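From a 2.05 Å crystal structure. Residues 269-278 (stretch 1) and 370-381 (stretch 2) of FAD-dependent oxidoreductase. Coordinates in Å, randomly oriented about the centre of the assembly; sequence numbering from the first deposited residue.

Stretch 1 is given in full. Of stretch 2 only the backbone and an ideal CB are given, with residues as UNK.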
# COMPACT_ATOMS: atom_id res chain seq x y z
N GLY A 269 3.47 -21.15 3.26
CA GLY A 269 2.77 -22.21 2.51
C GLY A 269 1.34 -21.87 2.12
O GLY A 269 0.89 -22.19 1.01
N VAL A 270 0.63 -21.20 3.03
CA VAL A 270 -0.71 -20.65 2.71
C VAL A 270 -0.68 -19.71 1.50
O VAL A 270 -1.50 -19.85 0.57
CB VAL A 270 -1.38 -20.00 3.95
CG1 VAL A 270 -2.71 -19.37 3.57
CG2 VAL A 270 -1.66 -21.10 5.00
N ALA A 271 0.25 -18.76 1.50
CA ALA A 271 0.35 -17.90 0.32
C ALA A 271 0.68 -18.70 -0.95
O ALA A 271 0.21 -18.38 -2.04
CB ALA A 271 1.42 -16.81 0.56
N GLN A 272 1.56 -19.69 -0.84
CA GLN A 272 1.89 -20.50 -2.02
C GLN A 272 0.66 -21.22 -2.57
O GLN A 272 0.47 -21.32 -3.79
CB GLN A 272 3.05 -21.46 -1.69
CG GLN A 272 3.55 -22.33 -2.88
CD GLN A 272 4.31 -21.49 -3.89
OE1 GLN A 272 5.34 -20.91 -3.56
NE2 GLN A 272 3.79 -21.39 -5.10
N ALA A 273 -0.18 -21.75 -1.68
CA ALA A 273 -1.28 -22.61 -2.08
C ALA A 273 -2.32 -21.67 -2.70
O ALA A 273 -2.94 -22.06 -3.68
CB ALA A 273 -1.88 -23.38 -0.87
N ALA A 274 -2.48 -20.45 -2.20
CA ALA A 274 -3.36 -19.49 -2.84
C ALA A 274 -2.93 -19.15 -4.28
O ALA A 274 -3.71 -19.18 -5.22
CB ALA A 274 -3.49 -18.19 -2.00
N TYR A 275 -1.65 -18.88 -4.46
CA TYR A 275 -1.13 -18.54 -5.77
C TYR A 275 -1.34 -19.72 -6.74
O TYR A 275 -1.78 -19.50 -7.87
CB TYR A 275 0.35 -18.28 -5.62
CG TYR A 275 1.06 -17.82 -6.88
CD1 TYR A 275 0.46 -16.90 -7.74
CD2 TYR A 275 2.32 -18.28 -7.20
CE1 TYR A 275 1.13 -16.46 -8.90
CE2 TYR A 275 3.00 -17.82 -8.32
CZ TYR A 275 2.42 -16.90 -9.15
OH TYR A 275 3.14 -16.50 -10.25
N ASP A 276 -0.99 -20.93 -6.29
CA ASP A 276 -1.11 -22.13 -7.11
C ASP A 276 -2.53 -22.37 -7.56
O ASP A 276 -2.75 -22.77 -8.71
CB ASP A 276 -0.70 -23.37 -6.31
CG ASP A 276 0.79 -23.44 -6.13
OD1 ASP A 276 1.54 -22.67 -6.75
OD2 ASP A 276 1.20 -24.24 -5.28
N THR A 277 -3.48 -22.15 -6.66
CA THR A 277 -4.92 -22.17 -6.95
C THR A 277 -5.37 -21.15 -7.98
O THR A 277 -6.13 -21.48 -8.91
CB THR A 277 -5.75 -21.96 -5.67
OG1 THR A 277 -5.37 -22.97 -4.74
CG2 THR A 277 -7.22 -22.14 -5.94
N ALA A 278 -4.91 -19.92 -7.82
CA ALA A 278 -5.24 -18.85 -8.75
C ALA A 278 -4.68 -19.14 -10.14
O ALA A 278 -5.42 -19.01 -11.11
CB ALA A 278 -4.74 -17.50 -8.27
N UNK A 370 -17.26 -23.04 0.58
CA UNK A 370 -16.46 -24.23 0.32
C UNK A 370 -15.22 -24.03 -0.55
O UNK A 370 -14.39 -24.94 -0.65
CB UNK A 370 -17.35 -25.28 -0.34
N UNK A 371 -15.03 -22.89 -1.20
CA UNK A 371 -13.88 -22.78 -2.09
C UNK A 371 -12.63 -22.72 -1.21
O UNK A 371 -12.65 -22.03 -0.18
CB UNK A 371 -13.99 -21.55 -3.00
N UNK A 372 -11.53 -23.38 -1.62
CA UNK A 372 -10.27 -23.33 -0.88
C UNK A 372 -9.76 -21.93 -0.57
O UNK A 372 -9.20 -21.70 0.50
CB UNK A 372 -9.19 -24.08 -1.67
N UNK A 373 -9.94 -20.97 -1.47
CA UNK A 373 -9.39 -19.63 -1.22
C UNK A 373 -10.07 -18.97 -0.02
O UNK A 373 -9.47 -18.12 0.65
CB UNK A 373 -9.55 -18.75 -2.46
N UNK A 374 -11.34 -19.33 0.22
CA UNK A 374 -12.16 -18.72 1.25
C UNK A 374 -11.61 -19.20 2.57
O UNK A 374 -11.56 -18.46 3.55
CB UNK A 374 -13.64 -19.07 1.09
N UNK A 375 -11.18 -20.46 2.61
CA UNK A 375 -10.51 -20.94 3.82
C UNK A 375 -9.10 -20.34 4.02
O UNK A 375 -8.69 -20.05 5.14
CB UNK A 375 -10.41 -22.47 3.77
N UNK A 376 -8.33 -20.21 2.94
CA UNK A 376 -6.97 -19.66 3.01
C UNK A 376 -7.05 -18.20 3.47
O UNK A 376 -6.21 -17.77 4.27
CB UNK A 376 -6.26 -19.77 1.66
N UNK A 377 -8.08 -17.48 3.02
CA UNK A 377 -8.21 -16.12 3.52
C UNK A 377 -8.41 -16.04 5.04
O UNK A 377 -7.91 -15.12 5.72
CB UNK A 377 -9.38 -15.43 2.82
N UNK A 378 -9.21 -16.95 5.57
CA UNK A 378 -9.31 -17.04 7.03
C UNK A 378 -8.05 -17.55 7.71
O UNK A 378 -7.67 -16.99 8.75
CB UNK A 378 -10.48 -17.95 7.41
N UNK A 379 -7.46 -18.63 7.21
CA UNK A 379 -6.31 -19.17 7.94
C UNK A 379 -5.12 -18.21 7.90
O UNK A 379 -4.31 -18.16 8.83
CB UNK A 379 -5.91 -20.53 7.36
N UNK A 380 -4.99 -17.47 6.80
CA UNK A 380 -3.76 -16.68 6.64
C UNK A 380 -3.68 -15.54 7.66
O UNK A 380 -2.59 -15.00 7.87
CB UNK A 380 -3.68 -16.11 5.22
N UNK A 381 -4.80 -15.19 8.31
CA UNK A 381 -4.83 -14.08 9.26
C UNK A 381 -4.25 -14.46 10.62
O UNK A 381 -3.90 -13.56 11.39
CB UNK A 381 -6.27 -13.58 9.43

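Stretch 1 is a helix, and stretch 2 packs against it nearly antiparallel, at 156°, with the axes 10.1 Å apart at closest approach. The surface on offer, Val270, Ala273, Ala274 and Thr277, is mostly apolar, so the facing positions call for hydrocarbon.

Position 370 lies out of reach, with phi/psi of -84/-11 and room for a CB; many residues would fit, and the deposited one is Gly370. Position 371 has an extended psi of 141° just before the helical angles begin, the hallmark of an N-cap. Ser, Thr, Asp, Asn or another side chain with an acceptor would suit. It is His371, whose ND1 accepts from the backbone N of position 373 at 3.0 Å, satisfying an amide that the first turn leaves free. The ring's end also comes nearer to stretch 1 than its CB direction suggests, with CE1 4.1 Å from Thr277 CG2.

At 372 phi is -53°, in the first turn, so proline is allowed alongside small or polar residues; the ideal CB is 5.0 Å from Thr277 OG1. Pro372 suits the first turn, where its lack of an amide hydrogen costs no helical bond, and its ring makes no close contact with stretch 1.

Position 373 points sideways, and its ideal CB is 5.4 Å from Thr277 CG2, so a side chain must extend to touch. Leu, Met or Ile could do so. Leu373, with chi1 m and chi2 t, brings CD2 to 3.8 Å from Ala274 CB, while its CG lies 4.2 Å from Thr277 CG2.

Positions 374 and 375 are out of reach, and stretch 1 sets no demand; they are Ala374 and Arg375.

CA-to-CB at position 376 points toward stretch 1, its ideal CB 4.1 Å from Val270 CG1 and 4.9 Å from Ala274 CB. The small alanines leave space for a medium aliphatic chain such as Leu, Ile or Met. Leu376 (chi1 m, chi2 t) lays CD1 over the alanines, 4.0 Å from Ala273 CB and 3.9 Å from Ala274 CB, and even 3.5 Å from Ala274 N.

Position 377 points away and 378 is out of reach, leaving both free of stretch 1: they are Leu377 and Arg378.

Position 379 points toward stretch 1, its ideal CB 4.9 Å from Val270 CG2. An apolar residue would be expected, but a polar one with a partner is possible; it is Asp379, whose OD1 is hydrogen-bonded elsewhere in the structure.

At 380 the ideal CB is already 3.8 Å from Val270 CG1, favouring a compact aliphatic residue such as Ala, Val or Ile. Val380 CB lies 3.7 Å from Val270 CG1.

Position 381 is out of reach. Gln381 bonds back through NE2 to Leu377 O at 3.1 Å.

Stretch 2, residues 370-381: GHPLARLLRDVQ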
# COMPACT_ATOMS: atom_id res chain seq x y z
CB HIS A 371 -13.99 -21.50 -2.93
CG HIS A 371 -13.04 -21.47 -4.08
ND1 HIS A 371 -11.71 -21.11 -3.94
CD2 HIS A 371 -13.23 -21.77 -5.38
CE1 HIS A 371 -11.13 -21.17 -5.13
NE2 HIS A 371 -12.02 -21.58 -6.01
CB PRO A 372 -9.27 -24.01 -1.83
CG PRO A 372 -10.12 -24.90 -2.68
CD PRO A 372 -11.38 -24.11 -2.89
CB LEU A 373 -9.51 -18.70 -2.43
CG LEU A 373 -8.48 -18.97 -3.55
CD1 LEU A 373 -8.74 -18.01 -4.71
CD2 LEU A 373 -7.06 -18.75 -3.04
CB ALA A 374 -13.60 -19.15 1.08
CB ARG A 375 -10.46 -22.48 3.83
CG ARG A 375 -9.74 -23.03 5.06
CD ARG A 375 -9.80 -24.56 5.20
NE ARG A 375 -9.06 -25.29 4.18
CZ ARG A 375 -9.60 -25.86 3.10
NH1 ARG A 375 -8.82 -26.50 2.26
NH2 ARG A 375 -10.89 -25.77 2.81
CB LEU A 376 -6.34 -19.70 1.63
CG LEU A 376 -6.15 -21.14 1.11
CD1 LEU A 376 -5.16 -21.17 -0.05
CD2 LEU A 376 -5.62 -22.05 2.22
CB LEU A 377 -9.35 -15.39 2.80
CG LEU A 377 -9.56 -13.94 3.26
CD1 LEU A 377 -8.48 -13.01 2.67
CD2 LEU A 377 -10.91 -13.38 2.80
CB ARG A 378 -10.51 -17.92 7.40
CG ARG A 378 -11.79 -17.31 6.82
CD ARG A 378 -13.07 -18.09 7.26
NE ARG A 378 -13.29 -19.26 6.42
CZ ARG A 378 -13.00 -20.51 6.79
NH1 ARG A 378 -13.25 -21.54 6.00
NH2 ARG A 378 -12.51 -20.80 7.99
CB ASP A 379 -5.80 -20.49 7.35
CG ASP A 379 -6.79 -21.61 7.54
OD1 ASP A 379 -7.72 -21.44 8.35
OD2 ASP A 379 -6.65 -22.62 6.86
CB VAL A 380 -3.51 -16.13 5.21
CG1 VAL A 380 -4.37 -14.91 4.98
CG2 VAL A 380 -2.03 -15.74 5.00
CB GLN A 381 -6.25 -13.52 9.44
CG GLN A 381 -7.07 -13.27 8.15
CD GLN A 381 -6.48 -12.16 7.28
OE1 GLN A 381 -5.76 -11.28 7.76
NE2 GLN A 381 -6.74 -12.24 5.98
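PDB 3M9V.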